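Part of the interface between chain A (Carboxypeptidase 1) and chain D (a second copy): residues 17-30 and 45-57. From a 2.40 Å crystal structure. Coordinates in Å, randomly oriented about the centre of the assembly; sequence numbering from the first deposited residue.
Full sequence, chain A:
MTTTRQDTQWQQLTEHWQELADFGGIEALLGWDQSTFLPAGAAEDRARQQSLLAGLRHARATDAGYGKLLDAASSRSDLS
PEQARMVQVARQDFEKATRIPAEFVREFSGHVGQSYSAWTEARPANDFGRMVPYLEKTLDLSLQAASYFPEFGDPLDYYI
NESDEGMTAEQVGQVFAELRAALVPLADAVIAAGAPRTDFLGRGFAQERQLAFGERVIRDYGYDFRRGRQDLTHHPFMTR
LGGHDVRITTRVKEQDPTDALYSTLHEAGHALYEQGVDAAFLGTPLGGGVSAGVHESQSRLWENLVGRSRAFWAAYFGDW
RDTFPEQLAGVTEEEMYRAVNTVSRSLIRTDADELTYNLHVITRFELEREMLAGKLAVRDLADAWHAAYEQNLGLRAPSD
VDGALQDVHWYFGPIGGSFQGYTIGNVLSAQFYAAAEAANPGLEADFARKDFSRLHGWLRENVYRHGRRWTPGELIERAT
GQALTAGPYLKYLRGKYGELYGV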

# COMPACT_ATOMS: atom_id res chain seq x y z
N TRP A 17 20.68 10.88 6.77
CA TRP A 17 19.44 11.64 6.71
C TRP A 17 18.46 11.02 5.73
O TRP A 17 17.27 10.91 6.03
CB TRP A 17 19.73 13.10 6.35
CG TRP A 17 20.33 13.89 7.49
CD1 TRP A 17 20.23 13.62 8.82
CD2 TRP A 17 21.14 15.06 7.38
NE1 TRP A 17 20.92 14.56 9.55
CE2 TRP A 17 21.48 15.46 8.68
CE3 TRP A 17 21.61 15.82 6.30
CZ2 TRP A 17 22.27 16.58 8.94
CZ3 TRP A 17 22.40 16.93 6.56
CH2 TRP A 17 22.71 17.30 7.87
N GLN A 18 18.94 10.62 4.55
CA GLN A 18 18.05 9.98 3.59
C GLN A 18 17.53 8.65 4.14
O GLN A 18 16.38 8.28 3.90
CB GLN A 18 18.77 9.77 2.26
CG GLN A 18 17.89 9.20 1.15
CD GLN A 18 16.80 10.17 0.70
OE1 GLN A 18 15.61 9.97 0.98
NE2 GLN A 18 17.20 11.21 -0.02
N GLU A 19 18.37 7.93 4.88
CA GLU A 19 17.93 6.67 5.48
C GLU A 19 16.84 6.92 6.51
O GLU A 19 15.89 6.14 6.62
CB GLU A 19 19.13 5.94 6.09
CG GLU A 19 18.83 4.51 6.57
CD GLU A 19 20.06 3.76 7.07
OE1 GLU A 19 19.92 2.93 7.99
OE2 GLU A 19 21.18 4.01 6.56
N LEU A 20 16.96 8.01 7.28
CA LEU A 20 15.90 8.37 8.21
C LEU A 20 14.61 8.70 7.48
O LEU A 20 13.52 8.28 7.90
CB LEU A 20 16.33 9.55 9.09
CG LEU A 20 17.46 9.24 10.08
CD1 LEU A 20 17.85 10.47 10.89
CD2 LEU A 20 17.06 8.09 11.01
N ALA A 21 14.70 9.47 6.40
CA ALA A 21 13.51 9.77 5.60
C ALA A 21 12.90 8.50 5.01
O ALA A 21 11.68 8.36 4.96
CB ALA A 21 13.85 10.78 4.51
N ASP A 22 13.75 7.57 4.56
CA ASP A 22 13.24 6.35 3.93
C ASP A 22 12.52 5.47 4.94
O ASP A 22 11.44 4.93 4.65
CB ASP A 22 14.37 5.60 3.22
CG ASP A 22 14.90 6.36 2.01
OD1 ASP A 22 14.21 7.30 1.54
OD2 ASP A 22 16.00 6.02 1.51
N PHE A 23 13.09 5.30 6.14
CA PHE A 23 12.33 4.63 7.19
C PHE A 23 10.98 5.32 7.39
O PHE A 23 9.95 4.65 7.49
CB PHE A 23 13.10 4.63 8.51
CG PHE A 23 14.04 3.47 8.67
CD1 PHE A 23 13.56 2.20 8.96
CD2 PHE A 23 15.41 3.65 8.59
CE1 PHE A 23 14.42 1.13 9.11
CE2 PHE A 23 16.29 2.58 8.75
CZ PHE A 23 15.79 1.32 9.02
N GLY A 24 10.99 6.65 7.41
CA GLY A 24 9.75 7.38 7.59
C GLY A 24 8.72 7.10 6.51
O GLY A 24 7.53 6.96 6.80
N GLY A 25 9.16 7.06 5.25
CA GLY A 25 8.24 6.72 4.18
C GLY A 25 7.68 5.32 4.32
O GLY A 25 6.49 5.10 4.11
N ILE A 26 8.53 4.36 4.70
CA ILE A 26 8.08 2.98 4.85
C ILE A 26 7.12 2.85 6.03
O ILE A 26 6.07 2.19 5.92
CB ILE A 26 9.27 2.02 4.98
CG1 ILE A 26 10.15 2.08 3.73
CG2 ILE A 26 8.79 0.61 5.24
CD1 ILE A 26 11.40 1.26 3.84
N GLU A 27 7.45 3.46 7.16
CA GLU A 27 6.52 3.46 8.28
C GLU A 27 5.18 4.05 7.86
O GLU A 27 4.12 3.56 8.24
CB GLU A 27 7.11 4.24 9.46
CG GLU A 27 8.30 3.57 10.12
CD GLU A 27 8.75 4.27 11.40
OE1 GLU A 27 8.13 4.05 12.46
OE2 GLU A 27 9.71 5.07 11.32
N ALA A 28 5.22 5.11 7.05
CA ALA A 28 4.00 5.74 6.57
C ALA A 28 3.22 4.81 5.66
O ALA A 28 1.98 4.76 5.71
CB ALA A 28 4.33 7.06 5.86
N LEU A 29 3.92 4.05 4.82
CA LEU A 29 3.25 3.09 3.95
C LEU A 29 2.54 2.02 4.77
O LEU A 29 1.42 1.62 4.44
CB LEU A 29 4.25 2.44 2.99
CG LEU A 29 3.69 1.30 2.13
CD1 LEU A 29 2.52 1.79 1.29
CD2 LEU A 29 4.79 0.70 1.26
N LEU A 30 3.19 1.53 5.82
CA LEU A 30 2.55 0.53 6.67
C LEU A 30 1.28 1.09 7.30
O LEU A 30 0.28 0.38 7.42
CB LEU A 30 3.52 0.07 7.75
CG LEU A 30 4.62 -0.88 7.29
CD1 LEU A 30 5.72 -0.92 8.35
CD2 LEU A 30 4.04 -2.28 7.03
N ASP D 45 12.35 6.75 -5.45
CA ASP D 45 12.40 6.67 -4.00
C ASP D 45 11.93 5.30 -3.51
O ASP D 45 12.49 4.76 -2.54
CB ASP D 45 11.54 7.77 -3.39
CG ASP D 45 12.11 9.15 -3.62
OD1 ASP D 45 13.34 9.33 -3.47
OD2 ASP D 45 11.33 10.06 -3.96
N ARG D 46 10.90 4.74 -4.14
CA ARG D 46 10.42 3.43 -3.72
C ARG D 46 11.49 2.37 -3.89
O ARG D 46 11.70 1.53 -3.01
CB ARG D 46 9.15 3.07 -4.48
CG ARG D 46 8.67 1.65 -4.24
CD ARG D 46 8.45 1.36 -2.75
NE ARG D 46 7.59 2.34 -2.10
CZ ARG D 46 6.26 2.28 -2.12
NH1 ARG D 46 5.65 1.28 -2.74
NH2 ARG D 46 5.55 3.21 -1.51
N ALA D 47 12.23 2.43 -5.01
CA ALA D 47 13.31 1.46 -5.24
C ALA D 47 14.38 1.60 -4.18
O ALA D 47 14.95 0.60 -3.72
CB ALA D 47 13.90 1.65 -6.63
N ARG D 48 14.66 2.84 -3.76
CA ARG D 48 15.65 3.04 -2.71
C ARG D 48 15.13 2.49 -1.38
O ARG D 48 15.89 1.85 -0.63
CB ARG D 48 15.99 4.52 -2.58
CG ARG D 48 17.22 4.80 -1.74
CD ARG D 48 17.52 6.29 -1.64
NE ARG D 48 16.41 7.02 -1.04
CZ ARG D 48 15.54 7.77 -1.71
NH1 ARG D 48 15.65 7.93 -3.03
NH2 ARG D 48 14.56 8.38 -1.06
N GLN D 49 13.85 2.71 -1.08
CA GLN D 49 13.24 2.10 0.10
C GLN D 49 13.37 0.59 0.06
O GLN D 49 13.69 -0.04 1.08
CB GLN D 49 11.77 2.51 0.21
CG GLN D 49 11.56 3.97 0.54
CD GLN D 49 10.12 4.38 0.36
OE1 GLN D 49 9.31 3.62 -0.18
NE2 GLN D 49 9.79 5.59 0.80
N GLN D 50 13.13 -0.02 -1.10
CA GLN D 50 13.23 -1.47 -1.22
C GLN D 50 14.66 -1.94 -0.97
O GLN D 50 14.87 -2.96 -0.31
CB GLN D 50 12.72 -1.91 -2.59
CG GLN D 50 11.24 -1.69 -2.76
CD GLN D 50 10.75 -1.94 -4.16
OE1 GLN D 50 10.99 -1.14 -5.07
NE2 GLN D 50 10.02 -3.04 -4.35
N SER D 51 15.65 -1.22 -1.50
CA SER D 51 17.04 -1.59 -1.24
C SER D 51 17.39 -1.45 0.23
O SER D 51 18.11 -2.29 0.79
CB SER D 51 18.00 -0.75 -2.08
OG SER D 51 17.72 -0.90 -3.46
N LEU D 52 16.90 -0.39 0.88
CA LEU D 52 17.15 -0.24 2.31
C LEU D 52 16.65 -1.46 3.08
O LEU D 52 17.35 -1.98 3.96
CB LEU D 52 16.51 1.05 2.83
CG LEU D 52 16.59 1.26 4.35
CD1 LEU D 52 18.04 1.37 4.79
CD2 LEU D 52 15.83 2.52 4.76
N LEU D 53 15.44 -1.93 2.77
CA LEU D 53 14.91 -3.09 3.47
C LEU D 53 15.63 -4.36 3.06
O LEU D 53 15.88 -5.24 3.89
CB LEU D 53 13.41 -3.23 3.23
CG LEU D 53 12.51 -2.77 4.37
CD1 LEU D 53 11.12 -3.31 4.20
CD2 LEU D 53 13.10 -3.23 5.69
N ALA D 54 15.98 -4.48 1.77
CA ALA D 54 16.73 -5.66 1.33
C ALA D 54 18.03 -5.80 2.11
O ALA D 54 18.37 -6.90 2.56
CB ALA D 54 17.00 -5.58 -0.17
N GLY D 55 18.73 -4.68 2.31
CA GLY D 55 19.98 -4.75 3.05
C GLY D 55 19.78 -5.18 4.49
O GLY D 55 20.52 -6.03 5.00
N LEU D 56 18.77 -4.62 5.15
CA LEU D 56 18.51 -4.98 6.55
C LEU D 56 18.14 -6.45 6.68
O LEU D 56 18.69 -7.17 7.52
CB LEU D 56 17.40 -4.09 7.10
CG LEU D 56 17.72 -2.61 7.29
CD1 LEU D 56 16.44 -1.85 7.58
CD2 LEU D 56 18.71 -2.44 8.43
N ARG D 57 17.21 -6.91 5.85
CA ARG D 57 16.77 -8.30 5.93
C ARG D 57 17.92 -9.25 5.66
O ARG D 57 18.06 -10.28 6.34
CB ARG D 57 15.61 -8.54 4.96
CG ARG D 57 15.23 -9.99 4.77
CD ARG D 57 15.92 -10.54 3.54
NE ARG D 57 15.56 -9.78 2.35
CZ ARG D 57 16.33 -9.65 1.28
NH1 ARG D 57 17.53 -10.23 1.24
NH2 ARG D 57 15.91 -8.94 0.24
O HOH W 1 11.63 7.91 1.71

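One arginine, R48(D), serves two aspartates, one from each chain. Across the contact it forms a two-pronged salt bridge with D22(A): NE donates to OD2 and NH2 to OD1 of D22(A), both at 2.8 Å. Within its own helix it also bonds D45(D), with R48(D) NH1 2.7 Å from D45(D) OD1. The planar guanidinium has enough N-H groups for both carboxylates.

The two helices cross nearly at right angles, at 96°, with axes 9.8 Å apart. D22(A) and Q49(D) lie near the crossing, their CA atoms 5.7 Å apart. G25(A) suits this place because a CB there would lie 2.5 Å from Q49(D) NE2, a clash. A water links the chains here. It donates to D22(A) OD1 (2.7 Å) and accepts from Q49(D) NE2 (3.1 Å).

Beside the polar group lies an apolar patch. L52(D) points toward chain A, and its CD2 sits over one face of the F23(A) ring, 4.2 Å from the centroid. L56(D) CD1 reaches F23(A) CZ at 3.5 Å. I26(A) CD1 packs 4.2 Å from L53(D) CG. L29(A) CD2 lies over a face of the R46(D) guanidinium, 3.8 Å from NH2 of R46(D). R46(D) NE in turn holds Q49(D) OE1 at 2.9 Å. The contact buries 605 Å² in total.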